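Long-range contacts in surface-associated protein (Methylococcus capsulatus, PDB 2VOV), which binds copper with the help of an oxidized tryptophan and, as a secreted methanotroph protein, probably takes part in copper homeostasis: residues Tyr61-Val65 / Thr183-Asp187; Glu157-Gly162 / Val319-Pro323; Glu174-Trp180 / Met235-Thr241. All blocks are in the same frame, centred on the assembly; numbering follows the deposited sequence. Where two conformers were deposited one is given.

Interaction 1 (Tyr61-Val65 / Thr183-Asp187); sequences YSSPV and TQDLD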
# COMPACT_ATOMS: atom_id res chain seq x y z
N TYR A 61 -13.93 -6.33 -2.51
CA TYR A 61 -13.44 -6.68 -1.17
C TYR A 61 -13.55 -8.18 -0.94
O TYR A 61 -14.27 -8.65 -0.06
CB TYR A 61 -14.14 -5.83 -0.11
CG TYR A 61 -13.96 -4.36 -0.45
CD1 TYR A 61 -12.70 -3.77 -0.35
CD2 TYR A 61 -15.02 -3.59 -0.91
CE1 TYR A 61 -12.50 -2.44 -0.68
CE2 TYR A 61 -14.83 -2.26 -1.25
CZ TYR A 61 -13.58 -1.69 -1.13
OH TYR A 61 -13.41 -0.36 -1.48
N SER A 62 -12.79 -8.91 -1.75
CA SER A 62 -12.84 -10.36 -1.82
C SER A 62 -11.62 -11.00 -1.14
O SER A 62 -11.41 -12.21 -1.27
CB SER A 62 -12.88 -10.78 -3.29
OG SER A 62 -11.75 -10.24 -3.95
N SER A 63 -10.85 -10.20 -0.42
CA SER A 63 -9.60 -10.66 0.20
C SER A 63 -8.66 -11.36 -0.79
O SER A 63 -8.21 -12.48 -0.56
CB SER A 63 -9.88 -11.56 1.41
OG SER A 63 -8.67 -11.90 2.08
N PRO A 64 -8.33 -10.66 -1.89
CA PRO A 64 -7.47 -11.25 -2.91
C PRO A 64 -6.03 -11.44 -2.42
O PRO A 64 -5.58 -10.79 -1.47
CB PRO A 64 -7.49 -10.21 -4.03
CG PRO A 64 -7.70 -8.91 -3.31
CD PRO A 64 -8.69 -9.27 -2.22
N VAL A 65 -5.33 -12.33 -3.09
CA VAL A 65 -3.92 -12.56 -2.82
C VAL A 65 -3.07 -11.48 -3.49
O VAL A 65 -3.46 -10.91 -4.53
CB VAL A 65 -3.53 -14.00 -3.26
CG1 VAL A 65 -2.04 -14.16 -3.48
CG2 VAL A 65 -4.08 -15.02 -2.25
N THR A 183 -11.89 -17.21 0.01
CA THR A 183 -11.63 -15.87 -0.50
C THR A 183 -11.30 -15.94 -1.99
O THR A 183 -11.21 -17.03 -2.54
CB THR A 183 -10.51 -15.17 0.31
OG1 THR A 183 -9.32 -15.98 0.30
CG2 THR A 183 -10.97 -14.94 1.76
N GLN A 184 -11.13 -14.80 -2.64
CA GLN A 184 -11.11 -14.75 -4.11
C GLN A 184 -10.21 -15.80 -4.76
O GLN A 184 -10.61 -16.48 -5.70
CB GLN A 184 -10.65 -13.38 -4.61
CG GLN A 184 -10.72 -13.25 -6.11
CD GLN A 184 -10.09 -11.97 -6.62
OE1 GLN A 184 -10.74 -10.92 -6.66
NE2 GLN A 184 -8.82 -12.04 -7.00
N ASP A 185 -8.98 -15.91 -4.26
CA ASP A 185 -7.97 -16.74 -4.91
C ASP A 185 -7.73 -18.04 -4.16
O ASP A 185 -6.79 -18.78 -4.46
CB ASP A 185 -6.68 -15.94 -5.06
CG ASP A 185 -6.92 -14.64 -5.81
OD1 ASP A 185 -7.46 -14.71 -6.94
OD2 ASP A 185 -6.59 -13.55 -5.26
N LEU A 186 -8.60 -18.33 -3.20
CA LEU A 186 -8.45 -19.52 -2.37
C LEU A 186 -9.79 -20.25 -2.24
O LEU A 186 -10.09 -20.80 -1.19
CB LEU A 186 -7.92 -19.14 -0.99
CG LEU A 186 -6.60 -18.36 -1.00
CD1 LEU A 186 -6.33 -17.77 0.38
CD2 LEU A 186 -5.44 -19.23 -1.46
N ASP A 187 -10.58 -20.24 -3.32
CA ASP A 187 -11.93 -20.80 -3.32
C ASP A 187 -12.08 -21.96 -4.30
O ASP A 187 -13.19 -22.25 -4.77
CB ASP A 187 -12.96 -19.71 -3.63
CG ASP A 187 -12.74 -19.07 -5.00
OD1 ASP A 187 -11.74 -19.42 -5.67
OD2 ASP A 187 -13.56 -18.21 -5.40
O HOH W 1 -7.84 -14.91 -1.85
O HOH W 2 -5.17 -11.67 -6.47
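A type I beta turn from Thr183 to Leu186, closed by Leu186 N to Thr183 O at 3.0 Å, sits against the loop leading into strand 65-67, and together they back the copper site of MopE's C-terminal, CorA-like copper-binding part. The two backbones approach to 5.2 Å between the CA atoms of Pro64 and Gln184. Two direct hydrogen bonds fix them: Gln184 N donates to Ser62 O (2.9 Å, 161°), and Val65 N donates to Asp185 OD2 (2.8 Å, 170°). A side-chain approach of 3.0 Å joins Ser62 OG to Gln184 OE1, although the serine proton can also reach Gly59 O. Gln184 NE2 in turn donates to Asp185 OD1 (3.0 Å, 176°), the other oxygen of the carboxylate that receives Val65 N. The copper ligands are tied in from outside: His203 NE2 is hydrogen-bonded to Gln184 OE1 and His132 NE2 to Val65 O, so the contact supplies second-sphere partners to both histidines. Apolar packing is modest, with Ser63 CB 3.6 Å from Thr183 CG2 and Val65 CG2 4.4 Å from Leu186 CG, within 328 Å² of buried surface. Two waters extend the polar network. One molecule bridges Val65 O (2.7 Å) and Asp185 OD2 (2.6 Å); the other donates to Ser63 O and Thr183 OG1 and accepts from Asp185 N, each at 2.8 Å. Thr183 OG1 is also hydrogen-bonded to Trp180 O.

Interaction 2 (Glu157-Gly162 / Val319-Pro323); sequences EASLKG and VWEVP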
# COMPACT_ATOMS: atom_id res chain seq x y z
N GLU A 157 16.59 4.17 -13.88
CA GLU A 157 15.76 5.32 -14.22
C GLU A 157 16.15 6.53 -13.38
O GLU A 157 15.35 7.43 -13.16
CB GLU A 157 14.26 5.00 -14.04
CG GLU A 157 13.79 3.91 -15.00
CD GLU A 157 12.29 3.66 -14.98
OE1 GLU A 157 11.60 4.03 -14.01
OE2 GLU A 157 11.80 3.06 -15.96
N ALA A 158 17.40 6.54 -12.93
CA ALA A 158 17.86 7.55 -11.96
C ALA A 158 17.74 9.00 -12.44
O ALA A 158 17.61 9.91 -11.62
CB ALA A 158 19.30 7.24 -11.53
N SER A 159 17.78 9.19 -13.75
CA SER A 159 17.73 10.52 -14.35
C SER A 159 16.36 10.82 -14.97
O SER A 159 16.14 11.92 -15.50
CB SER A 159 18.82 10.68 -15.41
OG SER A 159 18.63 9.77 -16.49
N LEU A 160 15.45 9.86 -14.90
CA LEU A 160 14.13 9.98 -15.54
C LEU A 160 13.11 10.40 -14.48
O LEU A 160 12.93 9.72 -13.48
CB LEU A 160 13.72 8.67 -16.20
CG LEU A 160 14.65 8.15 -17.31
CD1 LEU A 160 14.18 6.81 -17.82
CD2 LEU A 160 14.73 9.16 -18.44
N LYS A 161 12.46 11.54 -14.70
CA LYS A 161 11.53 12.07 -13.72
C LYS A 161 10.17 11.38 -13.83
O LYS A 161 9.70 11.09 -14.94
CB LYS A 161 11.34 13.57 -13.90
CG LYS A 161 12.62 14.38 -13.91
CD LYS A 161 12.32 15.87 -14.14
CE LYS A 161 13.53 16.77 -13.88
NZ LYS A 161 14.62 16.49 -14.85
N GLY A 162 9.53 11.11 -12.70
CA GLY A 162 8.19 10.54 -12.70
C GLY A 162 7.77 10.02 -11.35
O GLY A 162 6.62 10.18 -10.94
N VAL A 319 4.56 14.78 -15.41
CA VAL A 319 5.98 14.48 -15.29
C VAL A 319 6.10 12.96 -15.34
O VAL A 319 5.81 12.27 -14.37
CB VAL A 319 6.56 15.03 -13.98
CG1 VAL A 319 8.03 14.65 -13.88
CG2 VAL A 319 6.41 16.56 -13.93
N TRP A 320 6.48 12.45 -16.50
CA TRP A 320 6.51 11.01 -16.71
C TRP A 320 7.44 10.70 -17.87
O TRP A 320 7.03 10.60 -19.01
CB TRP A 320 5.11 10.46 -16.98
CG TRP A 320 5.05 8.98 -16.82
CD1 TRP A 320 4.94 8.05 -17.81
CD2 TRP A 320 5.10 8.26 -15.58
NE1 TRP A 320 4.92 6.78 -17.26
CE2 TRP A 320 5.02 6.88 -15.89
CE3 TRP A 320 5.21 8.64 -14.23
CZ2 TRP A 320 5.04 5.89 -14.92
CZ3 TRP A 320 5.24 7.65 -13.27
CH2 TRP A 320 5.16 6.30 -13.62
N GLU A 321 8.72 10.56 -17.53
CA GLU A 321 9.77 10.41 -18.54
C GLU A 321 10.21 8.97 -18.73
O GLU A 321 11.09 8.69 -19.54
CB GLU A 321 10.98 11.26 -18.15
CG GLU A 321 10.68 12.74 -18.05
CD GLU A 321 11.87 13.58 -17.62
OE1 GLU A 321 12.86 13.04 -17.09
OE2 GLU A 321 11.80 14.82 -17.82
N VAL A 322 9.59 8.06 -17.98
CA VAL A 322 9.98 6.65 -18.00
C VAL A 322 9.25 5.91 -19.13
O VAL A 322 8.22 6.38 -19.60
CB VAL A 322 9.71 6.00 -16.62
CG1 VAL A 322 10.46 6.77 -15.53
CG2 VAL A 322 8.20 5.97 -16.32
N PRO A 323 9.83 4.79 -19.60
CA PRO A 323 9.25 4.06 -20.75
C PRO A 323 7.90 3.37 -20.54
O PRO A 323 7.12 3.25 -21.49
CB PRO A 323 10.31 3.00 -21.07
CG PRO A 323 11.51 3.31 -20.28
CD PRO A 323 11.10 4.19 -19.14
O HOH W 3 15.32 12.96 -18.26
O HOH W 4 13.51 16.67 -17.42
O HOH W 5 5.20 12.48 -11.62
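The backbones of 157-162 and 319-323 run in opposite directions where they meet: the CA atoms of Leu160 and Glu321 are 5.3 Å apart, those of Gly162 and Trp320 4.4 Å. Before this approach the first segment makes a type I beta turn from Glu157 to Leu160, with Leu160 N bonded to Glu157 O at 3.0 Å. Across the gap, Glu321 N donates to Lys161 O (2.8 Å, 161°), while Gly162 CA makes a CA-H...O contact with Val319 O (3.4 Å, 151° at the hydrogen). The close fit leaves little room beside Gly162: a CB there would lie only 3.0 Å from Trp320 CE3. Both segments are loops at one end of the four-stranded antiparallel sheet, the first leaving strand 146-153 and the second entering its neighbour, strand 326-334. Among the side chains, Glu321 does most of the polar work. Its OE1 accepts from Lys161 N at 2.8 Å with a nearly linear 177° angle, whereas its OE2 stays 4.4 Å from Lys161 NZ, beyond a salt bridge, with a water spanning the two. Aliphatic contacts flank this pairing: Lys161 CB meets Val319 CG1 at 3.5 Å, and Leu160 CB meets Val322 CG1 at 3.8 Å. Glu157 OE1, 3.3 Å from Val322 CG1, is hydrogen-bonded to Trp328 N in strand 326-334.

Interaction 3 (Glu174-Trp180 / Met235-Thr241); sequences EGGPLFW and MKPDSYT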
# COMPACT_ATOMS: atom_id res chain seq x y z
N GLU A 174 -1.73 -11.67 13.37
CA GLU A 174 -1.79 -13.12 13.14
C GLU A 174 -0.39 -13.74 13.10
O GLU A 174 -0.21 -14.93 13.36
CB GLU A 174 -2.55 -13.42 11.85
CG GLU A 174 -4.05 -13.14 11.93
CD GLU A 174 -4.42 -11.68 11.71
OE1 GLU A 174 -3.53 -10.82 11.48
OE2 GLU A 174 -5.62 -11.37 11.77
N GLY A 175 0.61 -12.94 12.73
CA GLY A 175 2.01 -13.34 12.90
C GLY A 175 2.72 -13.88 11.67
O GLY A 175 3.89 -14.25 11.73
N GLY A 176 2.02 -13.89 10.54
CA GLY A 176 2.55 -14.44 9.31
C GLY A 176 1.48 -14.39 8.25
O GLY A 176 0.39 -13.86 8.50
N PRO A 177 1.77 -14.93 7.06
CA PRO A 177 0.79 -14.94 5.97
C PRO A 177 -0.52 -15.58 6.43
O PRO A 177 -0.52 -16.57 7.20
CB PRO A 177 1.47 -15.81 4.90
CG PRO A 177 2.94 -15.64 5.17
CD PRO A 177 3.05 -15.55 6.67
N LEU A 178 -1.62 -15.01 5.97
CA LEU A 178 -2.94 -15.40 6.42
C LEU A 178 -3.68 -16.13 5.30
O LEU A 178 -4.19 -15.51 4.37
CB LEU A 178 -3.71 -14.16 6.88
CG LEU A 178 -5.15 -14.36 7.37
CD1 LEU A 178 -5.20 -15.40 8.48
CD2 LEU A 178 -5.72 -13.03 7.84
N PHE A 179 -3.73 -17.46 5.39
CA PHE A 179 -4.53 -18.25 4.48
C PHE A 179 -5.98 -18.17 4.94
O PHE A 179 -6.27 -18.39 6.11
CB PHE A 179 -4.04 -19.70 4.47
CG PHE A 179 -4.96 -20.64 3.73
CD1 PHE A 179 -4.96 -20.68 2.35
CD2 PHE A 179 -5.85 -21.48 4.41
CE1 PHE A 179 -5.80 -21.53 1.65
CE2 PHE A 179 -6.71 -22.33 3.71
CZ PHE A 179 -6.69 -22.35 2.34
N TRP A 180 -6.88 -17.83 4.02
CA TRP A 180 -8.31 -17.77 4.35
C TRP A 180 -9.13 -18.46 3.26
O TRP A 180 -9.36 -17.90 2.19
CB TRP A 180 -8.79 -16.32 4.56
CG TRP A 180 -10.00 -16.26 5.45
CD1 TRP A 180 -11.23 -16.82 5.20
CD2 TRP A 180 -10.09 -15.64 6.74
NE1 TRP A 180 -12.08 -16.58 6.25
CE2 TRP A 180 -11.42 -15.86 7.21
CE3 TRP A 180 -9.19 -14.93 7.54
CZ2 TRP A 180 -11.85 -15.39 8.46
CZ3 TRP A 180 -9.62 -14.47 8.78
CH2 TRP A 180 -10.94 -14.70 9.22
N MET A 235 -9.40 -11.85 17.38
CA MET A 235 -9.26 -12.86 16.33
C MET A 235 -10.62 -13.48 16.07
O MET A 235 -10.95 -14.51 16.66
CB MET A 235 -8.26 -13.94 16.75
CG MET A 235 -6.85 -13.39 16.90
SD MET A 235 -6.15 -12.96 15.30
CE MET A 235 -5.53 -11.31 15.58
N LYS A 236 -11.40 -12.84 15.21
CA LYS A 236 -12.78 -13.25 14.94
C LYS A 236 -12.86 -14.32 13.85
O LYS A 236 -12.03 -14.38 12.95
CB LYS A 236 -13.60 -12.02 14.54
CG LYS A 236 -13.67 -10.98 15.65
CD LYS A 236 -14.29 -9.67 15.19
CE LYS A 236 -14.26 -8.64 16.31
NZ LYS A 236 -14.76 -7.30 15.88
N PRO A 237 -13.87 -15.19 13.92
CA PRO A 237 -14.00 -16.25 12.92
C PRO A 237 -14.37 -15.74 11.52
O PRO A 237 -14.24 -16.47 10.55
CB PRO A 237 -15.11 -17.15 13.49
CG PRO A 237 -15.91 -16.23 14.33
CD PRO A 237 -14.95 -15.26 14.94
N ASP A 238 -14.85 -14.49 11.42
CA ASP A 238 -15.38 -13.98 10.16
C ASP A 238 -14.79 -12.63 9.76
O ASP A 238 -15.35 -11.94 8.90
CB ASP A 238 -16.89 -13.82 10.29
CG ASP A 238 -17.25 -12.60 11.10
OD1 ASP A 238 -16.60 -12.40 12.16
OD2 ASP A 238 -18.15 -11.82 10.66
N SER A 239 -13.69 -12.24 10.39
CA SER A 239 -13.10 -10.93 10.16
C SER A 239 -11.59 -10.99 10.31
O SER A 239 -11.06 -11.89 10.96
CB SER A 239 -13.64 -9.91 11.17
OG SER A 239 -15.06 -9.86 11.16
N TYR A 240 -10.91 -10.03 9.69
CA TYR A 240 -9.54 -9.71 10.04
C TYR A 240 -9.26 -8.24 9.80
O TYR A 240 -9.97 -7.57 9.04
CB TYR A 240 -8.49 -10.61 9.35
CG TYR A 240 -8.27 -10.42 7.86
CD1 TYR A 240 -7.40 -9.44 7.39
CD2 TYR A 240 -8.89 -11.25 6.94
CE1 TYR A 240 -7.17 -9.29 6.03
CE2 TYR A 240 -8.66 -11.11 5.57
CZ TYR A 240 -7.79 -10.13 5.13
OH TYR A 240 -7.54 -9.97 3.78
N THR A 241 -8.25 -7.74 10.50
CA THR A 241 -7.85 -6.33 10.43
C THR A 241 -6.36 -6.22 10.12
O THR A 241 -5.53 -6.92 10.71
CB THR A 241 -8.17 -5.60 11.75
OG1 THR A 241 -9.59 -5.65 11.98
CG2 THR A 241 -7.71 -4.15 11.72
O HOH W 6 -6.44 -8.90 12.51
O HOH W 7 -4.03 -8.99 9.47
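No direct hydrogen bond crosses between 174-180 and 235-241; the segments bury 346 Å² against each other, side chains packing on side chains and on backbone carbonyls, and waters bridge polar groups. Met235 opens the second segment by bringing its CE to 3.8 Å from Glu174 OE2, a carboxylate oxygen that is also hydrogen-bonded to His222 NE2. Next, the backbone bends around the indole of Trp180. Lys236 O lies 3.9 Å from Trp180 CH2 and Pro237 O lies 3.4 Å from Trp180 CZ2, both near the ring plane at its edge, and Asp238 CA follows at 4.2 Å from Trp180 CZ2. Ser239 contributes its carbonyl, with Ser239 O 3.3 Å from Trp180 CH2, while its CA-to-CB bond points away. The indole nitrogen of Trp180 is used elsewhere, bonding to Pro217 O. Tyr240 then turns inward. Leu178 CD2 lies over its ring, 3.8 Å from the Tyr240 ring centroid and only 19° off the normal, a clear CH-pi contact. Trp180 approaches the same tyrosine obliquely, Trp180 CE3 to Tyr240 CD2 at 3.7 Å with the planes at 37°. Thr241 points away again, yet its backbone is reached through water: one molecule accepts from Thr241 N (2.9 Å) and donates to Glu174 OE2 (2.7 Å), and another donates to both Thr241 O and Glu174 OE1 (2.8 Å each). The away-toward-away alternation of residues 239-241 is consistent with extended structure running into strand 239-250, which pairs antiparallel with strand 165-172 in the mixed sheet; the loop following that partner packs on the segment leading into the strand.

Overall arrangement
Interactions 1 and 3 are neighbours, their centres 13 Å apart, and they meet directly: Ser63 OG and Tyr240 OH are 2.8 Å apart, probably hydrogen-bonded, while Leu186 CD1 packs 3.5 Å from Trp180 O. Their segments alternate along the chain, the loop after strand 165-172 supplying one segment to each. Distance from copper grades the pair: the side chain of Pro64 in interaction 1 is about 6 Å from the ion, that of Tyr240 in interaction 3 about 12 Å. Interaction 2 is remote, with nearest atoms about 21 Å from interaction 1 and about 27 Å from interaction 3, across the chain's centre from the latter. Its residue Gly162 lies about 12 Å from the bound calcium ion.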